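AgaA (Rhizobium radiobacter, PDB 6HLX) binds the opine agropinic acid as the periplasmic solute-binding protein of an ABC importer, delivering it for uptake into the bacterium. Local coordinates at residues Ser268-Thr273 / Tyr448-Glu453; Ile340-Glu345 / Phe374-Ser379; Met241-Asn246 / Gln259-Ala264. All coordinates share one frame; numbering follows the deposited sequence. Where two conformers were deposited one is given.

Contact 1. Residues Ser268-Thr273 / Tyr448-Glu453. With G9Z (agropinic acid), chain E.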
loop_
_atom_site.group_PDB
_atom_site.type_symbol
_atom_site.label_atom_id
_atom_site.label_comp_id
_atom_site.label_asym_id
_atom_site.label_seq_id
_atom_site.Cartn_x
_atom_site.Cartn_y
_atom_site.Cartn_z
ATOM N N SER A 268 21.668 -3.864 -10.139
ATOM C CA SER A 268 21.451 -3.867 -11.590
ATOM C C SER A 268 20.927 -5.215 -12.060
ATOM O O SER A 268 20.231 -5.254 -13.059
ATOM C CB SER A 268 22.731 -3.512 -12.341
ATOM O OG SER A 268 23.140 -2.202 -11.991
ATOM N N ALA A 269 21.261 -6.328 -11.356
ATOM C CA ALA A 269 20.755 -7.658 -11.732
ATOM C C ALA A 269 19.239 -7.667 -11.590
ATOM O O ALA A 269 18.556 -8.184 -12.466
ATOM C CB ALA A 269 21.376 -8.747 -10.862
ATOM N N ILE A 270 18.704 -7.036 -10.529
ATOM C CA ILE A 270 17.245 -6.956 -10.355
ATOM C C ILE A 270 16.621 -6.051 -11.432
ATOM O O ILE A 270 15.682 -6.468 -12.107
ATOM C CB ILE A 270 16.846 -6.523 -8.919
ATOM C CG1 ILE A 270 17.283 -7.599 -7.886
ATOM C CG2 ILE A 270 15.317 -6.264 -8.850
ATOM C CD1 ILE A 270 17.189 -7.150 -6.455
ATOM N N ILE A 271 17.150 -4.826 -11.596
ATOM C CA ILE A 271 16.628 -3.853 -12.573
ATOM C C ILE A 271 16.609 -4.440 -13.993
ATOM O O ILE A 271 15.585 -4.346 -14.674
ATOM C CB ILE A 271 17.410 -2.507 -12.492
ATOM C CG1 ILE A 271 17.192 -1.826 -11.116
ATOM C CG2 ILE A 271 17.046 -1.559 -13.659
ATOM C CD1 ILE A 271 18.219 -0.749 -10.754
ATOM N N ASN A 272 17.735 -5.040 -14.428
ATOM C CA ASN A 272 17.875 -5.567 -15.785
ATOM C C ASN A 272 17.118 -6.860 -16.051
ATOM O O ASN A 272 16.655 -7.044 -17.174
ATOM C CB ASN A 272 19.367 -5.722 -16.177
ATOM C CG ASN A 272 20.084 -4.389 -16.222
ATOM O OD1 ASN A 272 19.474 -3.344 -16.463
ATOM N ND2 ASN A 272 21.393 -4.381 -15.980
ATOM N N THR A 273 17.016 -7.767 -15.061
ATOM C CA THR A 273 16.355 -9.061 -15.298
ATOM C C THR A 273 14.883 -9.103 -14.888
ATOM O O THR A 273 14.184 -9.998 -15.341
ATOM C CB THR A 273 17.121 -10.239 -14.656
ATOM O OG1 THR A 273 16.959 -10.200 -13.239
ATOM C CG2 THR A 273 18.613 -10.292 -15.048
ATOM N N TYR A 448 16.542 -2.450 1.068
ATOM C CA TYR A 448 15.921 -1.887 -0.136
ATOM C C TYR A 448 16.880 -1.992 -1.310
ATOM O O TYR A 448 18.083 -1.754 -1.144
ATOM C CB TYR A 448 15.568 -0.406 0.096
ATOM C CG TYR A 448 14.755 -0.158 1.344
ATOM C CD1 TYR A 448 15.376 0.117 2.561
ATOM C CD2 TYR A 448 13.360 -0.127 1.297
ATOM C CE1 TYR A 448 14.630 0.347 3.718
ATOM C CE2 TYR A 448 12.606 0.124 2.444
ATOM C CZ TYR A 448 13.250 0.385 3.646
ATOM O OH TYR A 448 12.527 0.649 4.780
ATOM N N PHE A 449 16.336 -2.292 -2.504
ATOM C CA PHE A 449 17.186 -2.478 -3.674
ATOM C C PHE A 449 16.989 -1.494 -4.787
ATOM O O PHE A 449 17.978 -1.142 -5.431
ATOM C CB PHE A 449 17.007 -3.900 -4.236
ATOM C CG PHE A 449 17.482 -4.980 -3.285
ATOM C CD1 PHE A 449 18.724 -4.886 -2.663
ATOM C CD2 PHE A 449 16.674 -6.079 -2.998
ATOM C CE1 PHE A 449 19.163 -5.891 -1.778
ATOM C CE2 PHE A 449 17.114 -7.079 -2.119
ATOM C CZ PHE A 449 18.346 -6.971 -1.513
ATOM N N MET A 450 15.735 -1.075 -5.060
ATOM C CA MET A 450 15.502 -0.188 -6.196
ATOM C C MET A 450 14.173 0.534 -6.130
ATOM O O MET A 450 13.247 0.050 -5.466
ATOM C CB MET A 450 15.536 -1.011 -7.507
ATOM C CG MET A 450 14.447 -2.074 -7.575
ATOM S SD MET A 450 14.305 -2.884 -9.161
ATOM C CE MET A 450 13.456 -1.591 -10.118
ATOM N N TRP A 451 14.074 1.657 -6.854
ATOM C CA TRP A 451 12.820 2.400 -7.037
ATOM C C TRP A 451 12.300 1.845 -8.365
ATOM O O TRP A 451 13.082 1.705 -9.332
ATOM C CB TRP A 451 13.071 3.897 -7.254
ATOM C CG TRP A 451 13.568 4.609 -6.045
ATOM C CD1 TRP A 451 14.818 5.117 -5.852
ATOM C CD2 TRP A 451 12.824 4.890 -4.847
ATOM N NE1 TRP A 451 14.894 5.727 -4.617
ATOM C CE2 TRP A 451 13.679 5.619 -3.988
ATOM C CE3 TRP A 451 11.494 4.657 -4.445
ATOM C CZ2 TRP A 451 13.272 6.057 -2.724
ATOM C CZ3 TRP A 451 11.077 5.126 -3.201
ATOM C CH2 TRP A 451 11.966 5.808 -2.353
ATOM N N ARG A 452 11.014 1.532 -8.441
ATOM C CA ARG A 452 10.480 0.996 -9.704
ATOM C C ARG A 452 9.445 1.935 -10.324
ATOM O O ARG A 452 8.833 2.743 -9.617
ATOM C CB ARG A 452 9.848 -0.399 -9.493
ATOM C CG ARG A 452 8.548 -0.373 -8.683
ATOM C CD ARG A 452 7.935 -1.759 -8.515
ATOM N NE ARG A 452 6.478 -1.688 -8.384
ATOM C CZ ARG A 452 5.763 -2.391 -7.509
ATOM N NH1 ARG A 452 6.365 -3.215 -6.656
ATOM N NH2 ARG A 452 4.442 -2.298 -7.497
ATOM N N GLU A 453 9.180 1.758 -11.624
ATOM C CA GLU A 453 8.078 2.480 -12.275
ATOM C C GLU A 453 6.783 1.713 -11.954
ATOM O O GLU A 453 6.788 0.475 -11.863
ATOM C CB GLU A 453 8.258 2.492 -13.797
ATOM C CG GLU A 453 9.438 3.340 -14.240
ATOM C CD GLU A 453 9.462 3.616 -15.728
ATOM O OE1 GLU A 453 10.434 4.252 -16.192
ATOM O OE2 GLU A 453 8.515 3.196 -16.433
HETATM O OAM G9Z E . -0.810 -5.804 -4.307
HETATM C CAB G9Z E . 0.299 -6.057 -4.798
HETATM C CAC G9Z E . 0.470 -6.953 -5.873
HETATM C CB G9Z E . 1.998 -6.962 -6.187
HETATM C CA G9Z E . 2.635 -6.146 -5.075
HETATM C C G9Z E . 3.495 -5.133 -5.607
HETATM O O G9Z E . 2.991 -4.032 -5.960
HETATM N N G9Z E . 1.468 -5.619 -4.295
HETATM C CAG G9Z E . 1.584 -4.625 -3.159
HETATM C CAH G9Z E . 1.989 -5.339 -1.868
HETATM O OAP G9Z E . 3.291 -5.882 -2.088
HETATM C CAI G9Z E . 2.016 -4.402 -0.657
HETATM O OAQ G9Z E . 0.846 -3.546 -0.697
HETATM C CAJ G9Z E . 1.962 -5.197 0.691
HETATM O OAR G9Z E . 1.983 -4.273 1.794
HETATM C CAK G9Z E . 3.036 -6.294 0.887
HETATM O OAT G9Z E . 2.684 -7.112 2.021
HETATM C CAL G9Z E . 4.455 -5.719 1.019
HETATM O OAS G9Z E . 5.419 -6.794 1.064
HETATM O OXT G9Z E . 4.721 -5.405 -5.730
#
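Ile270 and Ile271 both carry CG1 anti to the carbonyl carbon, while Met450 tucks CG between its backbone N and carbonyl carbon (chi1 62°) and bends at chi3, bringing the sulfur up to helix 267-274. In one of its two deposited conformers, SD lies 3.5 Å from Ile270 CG2 and 3.6 Å from Ile271 CG1. Ile270 also sends CD1 to CD2 of Phe449, 3.7 Å away, the two side chains crossing at about a right angle. Phe449 and Met450 can point toward the same helix because both face Met241 in a classic beta bulge of strand 446-451. Beyond the strand end, Arg452 turns away from the helix into the ligand pocket. Its NH2 donates to O of agropinic acid at 2.7 Å with a nearly straight bond (167°), O lying at the edge of the guanidinium, in its plane. NH1 reaches OXT at 2.9 Å less directly, 145°. NH2 also bonds Gln454 OE1, which helps fix the guanidinium. Helix and strand are thus joined by apolar packing alone, whereas the arginine just past them grips the ligand carboxylate with two hydrogen bonds, probably strengthened by opposite charges.

Contact 2. Residues Ile340-Glu345 / Phe374-Ser379. With G9Z (agropinic acid), chain E.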
loop_
_atom_site.group_PDB
_atom_site.type_symbol
_atom_site.label_atom_id
_atom_site.label_comp_id
_atom_site.label_asym_id
_atom_site.label_seq_id
_atom_site.Cartn_x
_atom_site.Cartn_y
_atom_site.Cartn_z
ATOM N N ILE A 340 14.187 -14.709 -8.208
ATOM C CA ILE A 340 15.199 -15.509 -8.915
ATOM C C ILE A 340 16.574 -14.822 -8.834
ATOM O O ILE A 340 17.572 -15.479 -8.515
ATOM C CB ILE A 340 14.765 -15.791 -10.378
ATOM C CG1 ILE A 340 13.586 -16.798 -10.404
ATOM C CG2 ILE A 340 15.952 -16.273 -11.246
ATOM C CD1 ILE A 340 12.837 -16.897 -11.766
ATOM N N ALA A 341 16.608 -13.498 -9.060
ATOM C CA ALA A 341 17.862 -12.733 -8.977
ATOM C C ALA A 341 18.441 -12.791 -7.559
ATOM O O ALA A 341 19.641 -13.045 -7.405
ATOM C CB ALA A 341 17.627 -11.290 -9.402
ATOM N N ILE A 342 17.584 -12.631 -6.523
ATOM C CA ILE A 342 18.037 -12.701 -5.124
ATOM C C ILE A 342 18.636 -14.082 -4.818
ATOM O O ILE A 342 19.703 -14.171 -4.208
ATOM C CB ILE A 342 16.899 -12.290 -4.142
ATOM C CG1 ILE A 342 16.605 -10.776 -4.305
ATOM C CG2 ILE A 342 17.258 -12.640 -2.660
ATOM C CD1 ILE A 342 15.327 -10.285 -3.650
ATOM N N GLN A 343 17.967 -15.149 -5.295
ATOM C CA GLN A 343 18.410 -16.527 -5.105
ATOM C C GLN A 343 19.807 -16.728 -5.690
ATOM O O GLN A 343 20.664 -17.296 -5.015
ATOM C CB GLN A 343 17.409 -17.485 -5.772
ATOM C CG GLN A 343 17.804 -18.957 -5.682
ATOM C CD GLN A 343 16.871 -19.802 -6.497
ATOM O OE1 GLN A 343 16.641 -19.547 -7.689
ATOM N NE2 GLN A 343 16.319 -20.825 -5.873
ATOM N N SER A 344 20.036 -16.278 -6.938
ATOM C CA SER A 344 21.345 -16.459 -7.575
ATOM C C SER A 344 22.424 -15.586 -6.935
ATOM O O SER A 344 23.546 -16.054 -6.744
ATOM C CB SER A 344 21.269 -16.269 -9.086
ATOM O OG SER A 344 20.681 -15.027 -9.415
ATOM N N GLU A 345 22.064 -14.350 -6.533
ATOM C CA GLU A 345 23.015 -13.452 -5.858
ATOM C C GLU A 345 23.465 -13.998 -4.505
ATOM O O GLU A 345 24.652 -13.941 -4.191
ATOM C CB GLU A 345 22.426 -12.041 -5.677
ATOM C CG GLU A 345 22.252 -11.254 -6.969
ATOM C CD GLU A 345 23.560 -10.952 -7.666
ATOM O OE1 GLU A 345 23.896 -11.666 -8.637
ATOM O OE2 GLU A 345 24.270 -10.029 -7.210
ATOM N N PHE A 374 11.747 -14.949 4.852
ATOM C CA PHE A 374 11.836 -13.593 4.290
ATOM C C PHE A 374 11.006 -13.500 3.047
ATOM O O PHE A 374 10.622 -14.529 2.491
ATOM C CB PHE A 374 13.272 -13.054 4.108
ATOM C CG PHE A 374 14.213 -13.626 3.071
ATOM C CD1 PHE A 374 14.227 -14.997 2.791
ATOM C CD2 PHE A 374 15.206 -12.826 2.499
ATOM C CE1 PHE A 374 15.182 -15.540 1.922
ATOM C CE2 PHE A 374 16.161 -13.371 1.628
ATOM C CZ PHE A 374 16.139 -14.725 1.347
ATOM N N THR A 375 10.609 -12.274 2.672
ATOM C CA THR A 375 9.711 -12.093 1.517
ATOM C C THR A 375 10.118 -10.914 0.680
ATOM O O THR A 375 10.653 -9.938 1.218
ATOM C CB THR A 375 8.223 -11.996 1.957
ATOM O OG1 THR A 375 7.360 -11.961 0.803
ATOM C CG2 THR A 375 7.911 -10.740 2.823
ATOM N N VAL A 376 9.935 -11.046 -0.643
ATOM C CA VAL A 376 10.152 -9.934 -1.572
ATOM C C VAL A 376 9.111 -8.853 -1.196
ATOM O O VAL A 376 7.909 -9.132 -1.066
ATOM C CB VAL A 376 10.008 -10.382 -3.044
ATOM C CG1 VAL A 376 9.965 -9.185 -3.995
ATOM C CG2 VAL A 376 11.154 -11.332 -3.419
ATOM N N MET A 377 9.586 -7.617 -1.044
ATOM C CA MET A 377 8.745 -6.484 -0.664
ATOM C C MET A 377 8.654 -5.566 -1.877
ATOM O O MET A 377 9.676 -5.078 -2.338
ATOM C CB MET A 377 9.433 -5.733 0.525
ATOM C CG MET A 377 8.799 -4.373 0.869
ATOM S SD MET A 377 9.576 -3.581 2.303
ATOM C CE MET A 377 11.282 -3.219 1.654
ATOM N N GLY A 378 7.442 -5.362 -2.378
ATOM C CA GLY A 378 7.119 -4.426 -3.454
ATOM C C GLY A 378 6.128 -3.478 -2.823
ATOM O O GLY A 378 4.980 -3.860 -2.600
ATOM N N SER A 379 6.576 -2.294 -2.372
ATOM C CA SER A 379 5.673 -1.474 -1.560
ATOM C C SER A 379 6.029 -0.010 -1.549
ATOM O O SER A 379 6.810 0.439 -2.388
ATOM C CB SER A 379 5.587 -2.025 -0.132
ATOM O OG SER A 379 4.376 -1.603 0.490
HETATM O OAM G9Z E . -0.810 -5.804 -4.307
HETATM C CAB G9Z E . 0.299 -6.057 -4.798
HETATM C CAC G9Z E . 0.470 -6.953 -5.873
HETATM C CB G9Z E . 1.998 -6.962 -6.187
HETATM C CA G9Z E . 2.635 -6.146 -5.075
HETATM C C G9Z E . 3.495 -5.133 -5.607
HETATM O O G9Z E . 2.991 -4.032 -5.960
HETATM N N G9Z E . 1.468 -5.619 -4.295
HETATM C CAG G9Z E . 1.584 -4.625 -3.159
HETATM C CAH G9Z E . 1.989 -5.339 -1.868
HETATM O OAP G9Z E . 3.291 -5.882 -2.088
HETATM C CAI G9Z E . 2.016 -4.402 -0.657
HETATM O OAQ G9Z E . 0.846 -3.546 -0.697
HETATM C CAJ G9Z E . 1.962 -5.197 0.691
HETATM O OAR G9Z E . 1.983 -4.273 1.794
HETATM C CAK G9Z E . 3.036 -6.294 0.887
HETATM O OAT G9Z E . 2.684 -7.112 2.021
HETATM C CAL G9Z E . 4.455 -5.719 1.019
HETATM O OAS G9Z E . 5.419 -6.794 1.064
HETATM O OXT G9Z E . 4.721 -5.405 -5.730
#
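Ile342 of helix 333-347 points at the sheet, and strand 374-379 answers with Phe374 and Val376. The helix is the crossover of a beta-alpha-beta unit, linking the parallel strands 322-327 and 351-356; strand 374-379 lies beside 322-327 in the same mixed sheet. The branched side chain of Ile342 divides its contacts. CG2, anti to the backbone N, leads to Phe374, where CE2 is 4.5 Å away and the methyl meets the ring obliquely. CD1, at the end of the other branch, lies 4.3 Å from Val376 CG2. Both approaches are loose, and Leu326 of the neighbouring strand 322-327 touches all three residues, so the layer is closed by side chains from three elements. Val376 also packs on Thr338 and Ala339 one turn earlier in the helix, and Phe374 on Leu346 one turn later.

Residue alternation sends Thr375 and Met377 to the other face of the strand. There Thr375 OG1 is bonded to Leu327 O and to Arg363 NH1; the NH2 of that arginine is bonded to agropinic acid, which makes the threonine a second-shell residue of the pocket. Met377 comes near the ligand's hydroxyl end, its CA 3.8 Å from OAS. Ser379 OG is engaged with Tyr392 OH and stays 3.8 Å from ligand OAR. The hydrogen bond between this strand and the ligand is made by the backbone: hydroxyl OAP of agropinic acid donates to Gly378 O at 2.7 Å.

Contact 3. Residues Met241-Asn246 / Gln259-Ala264. With G9Z (agropinic acid), chain E.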
loop_
_atom_site.group_PDB
_atom_site.type_symbol
_atom_site.label_atom_id
_atom_site.label_comp_id
_atom_site.label_asym_id
_atom_site.label_seq_id
_atom_site.Cartn_x
_atom_site.Cartn_y
_atom_site.Cartn_z
ATOM N N MET A 241 11.435 -1.850 -4.323
ATOM C CA MET A 241 11.603 -3.303 -4.184
ATOM C C MET A 241 12.640 -3.532 -3.100
ATOM O O MET A 241 13.672 -2.860 -3.075
ATOM C CB MET A 241 12.093 -3.979 -5.487
ATOM C CG MET A 241 11.099 -3.877 -6.646
ATOM S SD MET A 241 9.492 -4.607 -6.305
ATOM C CE MET A 241 9.932 -6.315 -6.163
ATOM N N GLY A 242 12.408 -4.522 -2.252
ATOM C CA GLY A 242 13.348 -4.839 -1.178
ATOM C C GLY A 242 12.986 -6.138 -0.499
ATOM O O GLY A 242 12.395 -7.020 -1.129
ATOM N N LEU A 243 13.359 -6.276 0.783
ATOM C CA LEU A 243 13.053 -7.492 1.531
ATOM C C LEU A 243 12.560 -7.159 2.924
ATOM O O LEU A 243 13.102 -6.258 3.571
ATOM C CB LEU A 243 14.333 -8.356 1.674
ATOM C CG LEU A 243 14.879 -9.027 0.402
ATOM C CD1 LEU A 243 16.300 -9.516 0.630
ATOM C CD2 LEU A 243 13.987 -10.231 -0.021
ATOM N N GLN A 244 11.603 -7.956 3.395
ATOM C CA GLN A 244 11.101 -7.979 4.771
ATOM C C GLN A 244 11.595 -9.303 5.327
ATOM O O GLN A 244 11.534 -10.325 4.628
ATOM C CB GLN A 244 9.562 -7.946 4.813
ATOM C CG GLN A 244 9.010 -6.585 4.454
ATOM C CD GLN A 244 7.584 -6.664 4.011
ATOM O OE1 GLN A 244 7.310 -6.556 2.816
ATOM N NE2 GLN A 244 6.648 -6.887 4.946
ATOM N N PHE A 245 12.088 -9.288 6.562
ATOM C CA PHE A 245 12.646 -10.478 7.219
ATOM C C PHE A 245 11.830 -10.883 8.437
ATOM O O PHE A 245 11.519 -10.025 9.281
ATOM C CB PHE A 245 14.086 -10.176 7.706
ATOM C CG PHE A 245 15.057 -9.755 6.624
ATOM C CD1 PHE A 245 15.206 -8.420 6.283
ATOM C CD2 PHE A 245 15.824 -10.695 5.951
ATOM C CE1 PHE A 245 16.118 -8.030 5.293
ATOM C CE2 PHE A 245 16.721 -10.304 4.953
ATOM C CZ PHE A 245 16.832 -8.977 4.604
ATOM N N ASN A 246 11.570 -12.188 8.598
ATOM C CA ASN A 246 10.942 -12.648 9.827
ATOM C C ASN A 246 12.095 -12.807 10.823
ATOM O O ASN A 246 12.931 -13.724 10.683
ATOM C CB ASN A 246 10.226 -13.976 9.627
ATOM C CG ASN A 246 9.479 -14.429 10.841
ATOM O OD1 ASN A 246 9.844 -14.106 11.974
ATOM N ND2 ASN A 246 8.400 -15.183 10.630
ATOM N N GLN A 259 22.518 -6.930 6.778
ATOM C CA GLN A 259 23.484 -6.086 6.057
ATOM C C GLN A 259 24.247 -6.903 5.021
ATOM O O GLN A 259 24.450 -6.402 3.915
ATOM C CB GLN A 259 24.479 -5.389 7.009
ATOM C CG GLN A 259 23.851 -4.286 7.866
ATOM C CD GLN A 259 24.805 -3.129 8.127
ATOM O OE1 GLN A 259 25.932 -3.094 7.651
ATOM N NE2 GLN A 259 24.362 -2.130 8.854
ATOM N N ALA A 260 24.662 -8.168 5.349
ATOM C CA ALA A 260 25.359 -9.024 4.364
ATOM C C ALA A 260 24.519 -9.155 3.086
ATOM O O ALA A 260 25.050 -9.006 1.993
ATOM C CB ALA A 260 25.648 -10.408 4.941
ATOM N N ILE A 261 23.204 -9.376 3.232
ATOM C CA ILE A 261 22.270 -9.469 2.102
ATOM C C ILE A 261 22.222 -8.149 1.307
ATOM O O ILE A 261 22.271 -8.188 0.079
ATOM C CB ILE A 261 20.900 -9.956 2.584
ATOM C CG1 ILE A 261 21.027 -11.440 3.009
ATOM C CG2 ILE A 261 19.849 -9.785 1.481
ATOM C CD1 ILE A 261 19.855 -11.982 3.773
ATOM N N ALA A 262 22.200 -6.996 2.010
ATOM C CA ALA A 262 22.228 -5.669 1.369
ATOM C C ALA A 262 23.534 -5.476 0.552
ATOM O O ALA A 262 23.496 -4.855 -0.508
ATOM C CB ALA A 262 22.107 -4.580 2.418
ATOM N N TYR A 263 24.673 -6.035 1.025
ATOM C CA TYR A 263 25.958 -5.919 0.303
ATOM C C TYR A 263 26.091 -6.942 -0.835
ATOM O O TYR A 263 26.876 -6.726 -1.772
ATOM C CB TYR A 263 27.156 -6.097 1.285
ATOM C CG TYR A 263 27.483 -4.859 2.096
ATOM C CD1 TYR A 263 28.109 -3.759 1.510
ATOM C CD2 TYR A 263 27.207 -4.803 3.460
ATOM C CE1 TYR A 263 28.436 -2.629 2.259
ATOM C CE2 TYR A 263 27.535 -3.675 4.221
ATOM C CZ TYR A 263 28.141 -2.588 3.612
ATOM O OH TYR A 263 28.448 -1.466 4.337
ATOM N N ALA A 264 25.404 -8.094 -0.720
ATOM C CA ALA A 264 25.539 -9.196 -1.678
ATOM C C ALA A 264 24.678 -9.095 -2.920
ATOM O O ALA A 264 24.987 -9.739 -3.926
ATOM C CB ALA A 264 25.259 -10.526 -0.991
HETATM O OAM G9Z E . -0.810 -5.804 -4.307
HETATM C CAB G9Z E . 0.299 -6.057 -4.798
HETATM C CAC G9Z E . 0.470 -6.953 -5.873
HETATM C CB G9Z E . 1.998 -6.962 -6.187
HETATM C CA G9Z E . 2.635 -6.146 -5.075
HETATM C C G9Z E . 3.495 -5.133 -5.607
HETATM O O G9Z E . 2.991 -4.032 -5.960
HETATM N N G9Z E . 1.468 -5.619 -4.295
HETATM C CAG G9Z E . 1.584 -4.625 -3.159
HETATM C CAH G9Z E . 1.989 -5.339 -1.868
HETATM O OAP G9Z E . 3.291 -5.882 -2.088
HETATM C CAI G9Z E . 2.016 -4.402 -0.657
HETATM O OAQ G9Z E . 0.846 -3.546 -0.697
HETATM C CAJ G9Z E . 1.962 -5.197 0.691
HETATM O OAR G9Z E . 1.983 -4.273 1.794
HETATM C CAK G9Z E . 3.036 -6.294 0.887
HETATM O OAT G9Z E . 2.684 -7.112 2.021
HETATM C CAL G9Z E . 4.455 -5.719 1.019
HETATM O OAS G9Z E . 5.419 -6.794 1.064
HETATM O OXT G9Z E . 4.721 -5.405 -5.730
#
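Gln244 OE1 accepts a short hydrogen bond, 2.6 Å, from hydroxyl OAS at the sugar-like end of agropinic acid. The side chain reaches there extended beyond CG, and its NE2 is held by the carbonyls Asn404 O and Thr402 O, an arrangement that settles which way round the amide lies and presents OE1 to the ligand. Since Thr402 O also bonds agropinic acid, amide and ligand share a neighbour. On the opposite face of strand 240-245, flanking Gln244 in sequence, Leu243 and Phe245 point at helix 255-264 and meet one residue, Ile261. The gamma methyl CG2 of Ile261, set opposite its N, touches Leu243 CD1 at 3.7 Å, the side chains crossing at about a right angle. CD1 arrives from the opposing layer at the edge of the Phe245 ring, near its plane, 3.7 Å from CE2. The same ring makes an edge-to-face contact with Phe252, and Leu243 rests on Phe449 and Phe374 of the neighbouring strands. One strand thus carries two chemistries: alternate residues seal an apolar layer under the helix, while the residue between them offers a fixed hydrogen-bond acceptor to the ligand.

All three contacts are buried and join a helix to a strand of one six-stranded mixed sheet, in which strand 240-245 (contact 3) lies between 446-451 (contact 1) and 374-379 (contact 2). Their helix-strand interfaces are apolar throughout, largest in contact 1 and sparsest in contact 2, and they merge: Phe449 touches Ile342, and Ile270 touches Ala341. Backbone bonds tie the strands together, as from Phe449 N to Met241 O and from Gly242 N to Met377 O. The chemistry that meets agropinic acid lies on the other face of the sheet or near a strand end, and differs each time: a guanidinium in contact 1, a backbone carbonyl in contact 2 and a side-chain amide in contact 3.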